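Local coordinates for protein O-ureido-L-serine synthase (Streptomyces lavendulae, PDB 3X44) that catalyses the pyridoxal-phosphate-dependent addition of hydroxyurea to O-acetyl-L-serine, giving O-ureido-L-serine for biosynthesis of the antibiotic D-cycloserine, at residues A[71-76]-A[294-299]. The protein carries 1 engineered substitution. Sequence-based numbering, arbitrary orientation.
With PUS ((E)-O-(carbamoylamino)-N-({3-hydroxy-2-methyl-5-[(phosphonooxy)methyl]pyridin-4-yl}methylidene)-L-serine), chain C.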
# COMPACT_ATOMS: atom_id res chain seq x y z
N SER A 71 -24.86 19.11 -3.98
CA SER A 71 -25.76 18.24 -4.75
C SER A 71 -25.87 16.93 -3.97
O SER A 71 -26.55 16.00 -4.41
CB SER A 71 -25.20 17.96 -6.16
OG SER A 71 -23.94 17.31 -6.11
N GLY A 72 -25.20 16.87 -2.83
CA GLY A 72 -25.26 15.68 -2.00
C GLY A 72 -23.94 15.15 -1.44
O GLY A 72 -23.73 15.17 -0.23
N ASN A 73 -23.06 14.67 -2.31
CA ASN A 73 -21.79 14.11 -1.88
C ASN A 73 -20.93 15.04 -1.04
O ASN A 73 -20.35 14.62 -0.03
CB ASN A 73 -21.00 13.60 -3.09
CG ASN A 73 -21.51 12.26 -3.61
OD1 ASN A 73 -21.99 11.44 -2.83
ND2 ASN A 73 -21.39 12.03 -4.91
N VAL A 74 -20.83 16.30 -1.41
CA VAL A 74 -20.02 17.18 -0.59
C VAL A 74 -20.65 17.32 0.79
O VAL A 74 -19.96 17.38 1.80
CB VAL A 74 -19.83 18.56 -1.26
CG1 VAL A 74 -19.39 19.59 -0.24
CG2 VAL A 74 -18.77 18.43 -2.35
N GLY A 75 -21.98 17.35 0.83
CA GLY A 75 -22.67 17.44 2.11
C GLY A 75 -22.37 16.21 2.96
O GLY A 75 -22.12 16.32 4.16
N ILE A 76 -22.39 15.04 2.33
CA ILE A 76 -22.10 13.79 3.04
C ILE A 76 -20.67 13.81 3.60
O ILE A 76 -20.45 13.50 4.77
CB ILE A 76 -22.27 12.57 2.10
CG1 ILE A 76 -23.75 12.37 1.78
CG2 ILE A 76 -21.71 11.32 2.74
CD1 ILE A 76 -24.00 11.42 0.61
N GLY A 294 -22.93 3.42 -6.30
CA GLY A 294 -24.29 3.45 -6.79
C GLY A 294 -25.31 3.29 -5.67
O GLY A 294 -26.50 3.49 -5.88
N GLU A 295 -24.85 2.94 -4.47
CA GLU A 295 -25.76 2.73 -3.34
C GLU A 295 -26.58 3.93 -2.86
O GLU A 295 -27.52 3.76 -2.09
CB GLU A 295 -25.00 2.12 -2.15
CG GLU A 295 -25.77 1.01 -1.43
CD GLU A 295 -24.90 0.15 -0.52
OE1 GLU A 295 -25.43 -0.38 0.48
OE2 GLU A 295 -23.70 -0.01 -0.81
N ARG A 296 -26.25 5.14 -3.29
CA ARG A 296 -27.06 6.28 -2.88
C ARG A 296 -28.00 6.68 -4.01
O ARG A 296 -28.50 7.81 -4.06
CB ARG A 296 -26.19 7.48 -2.44
CG ARG A 296 -25.03 7.88 -3.35
CD ARG A 296 -23.96 8.63 -2.57
NE ARG A 296 -23.43 7.84 -1.46
CZ ARG A 296 -22.28 8.08 -0.83
NH1 ARG A 296 -21.51 9.10 -1.19
NH2 ARG A 296 -21.89 7.28 0.16
N TYR A 297 -28.28 5.73 -4.90
CA TYR A 297 -29.15 5.95 -6.05
C TYR A 297 -30.27 4.92 -6.14
O TYR A 297 -30.98 4.85 -7.15
CB TYR A 297 -28.31 5.91 -7.33
CG TYR A 297 -27.26 6.99 -7.39
CD1 TYR A 297 -27.52 8.21 -8.01
CD2 TYR A 297 -26.02 6.80 -6.79
CE1 TYR A 297 -26.57 9.22 -8.04
CE2 TYR A 297 -25.06 7.80 -6.81
CZ TYR A 297 -25.34 9.01 -7.44
OH TYR A 297 -24.38 10.01 -7.46
N LEU A 298 -30.44 4.13 -5.08
CA LEU A 298 -31.47 3.11 -5.05
C LEU A 298 -32.85 3.68 -5.35
O LEU A 298 -33.68 3.01 -5.96
CB LEU A 298 -31.51 2.44 -3.67
CG LEU A 298 -30.41 1.45 -3.28
CD1 LEU A 298 -30.99 0.45 -2.29
CD2 LEU A 298 -29.87 0.75 -4.49
N SER A 299 -33.08 4.92 -4.92
CA SER A 299 -34.36 5.59 -5.11
C SER A 299 -34.42 6.43 -6.37
O SER A 299 -35.38 7.17 -6.58
CB SER A 299 -34.66 6.49 -3.92
OG SER A 299 -33.86 7.66 -3.97
N PUS C . -20.47 16.96 -6.25
CA PUS C . -20.44 18.29 -5.51
CB PUS C . -20.84 19.49 -6.44
OG PUS C . -22.22 19.27 -6.98
ND PUS C . -22.90 20.53 -7.18
CE PUS C . -23.37 20.84 -8.41
NZ2 PUS C . -22.90 20.21 -9.50
OZ1 PUS C . -24.21 21.68 -8.53
C PUS C . -21.41 18.21 -4.32
O PUS C . -21.73 17.13 -3.89
OT PUS C . -21.85 19.21 -3.82
C2 PUS C . -20.69 13.17 -8.56
C3 PUS C . -20.56 14.35 -7.68
C4 PUS C . -19.74 15.48 -8.13
C5 PUS C . -19.05 15.39 -9.42
C6 PUS C . -19.23 14.17 -10.22
C2A PUS C . -21.55 12.01 -8.16
C4A PUS C . -19.73 16.78 -7.36
C5A PUS C . -18.18 16.52 -9.94
N1 PUS C . -20.03 13.14 -9.77
O3 PUS C . -21.15 14.35 -6.47
O1P PUS C . -17.03 18.81 -8.28
O2P PUS C . -14.92 17.83 -8.75
O3P PUS C . -16.33 18.52 -10.54
O4P PUS C . -16.91 16.58 -9.19
P PUS C . -16.30 17.94 -9.19
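Asn73 and Arg296 meet at the active site of a fold-type II pyridoxal-phosphate enzyme, where the loop that binds the amino-acid carboxylate and the start of helix 73-85 face the loop that follows strand 285-290. The contact is small and buried, 144 Å² in all.

Polar contact between the segments rests on one hydrogen bond, from Arg296 NH1 to Asn73 OD1 (2.9 Å, N-H...O 154°). OD1 lies close to the guanidinium plane, at its edge, whereas the amide is turned 55° against that plane, and the donor approaches tilted from the carbonyl plane. The arginine gets there through a bend at chi3 (58°), which turns its end toward the amide. Its NH2 has other partners, Gly39 O and, as a salt bridge, Glu295 of the second subunit, so the guanidinium links the active-site amide to the subunit interface.

Van der Waals packing comes from Ile76, whose CD1 sits over one guanidinium face, offset toward its rim and 3.8 Å from Arg296 NH1. Edge bond and face contact together would restrict rotation of the guanidinium.

Ligand contacts show what the amide is positioned for: with OD1 engaged by the arginine, Asn73 ND2 donates to O3 of PUS (2.8 Å), the pyridoxal ring oxygen of the product aldimine, making Arg296 a second-shell residue. ND2 also bonds Asp292. Backbone amides hold the carboxylate of the bound O-ureido-L-serine, Ser71 N reaching PUS OT (3.0 Å) and Val74 N reaching PUS O (2.8 Å). Ser71 OG also donates to PUS OG, the oxygen bridging CB and the ureido nitrogen. From the opposing loop, the hydroxyl of Tyr297, hydrogen-bonded to the same Asp292 and to Arg101, comes up to the cofactor's methyl group, with Tyr297 OH 3.5 Å from PUS C2A.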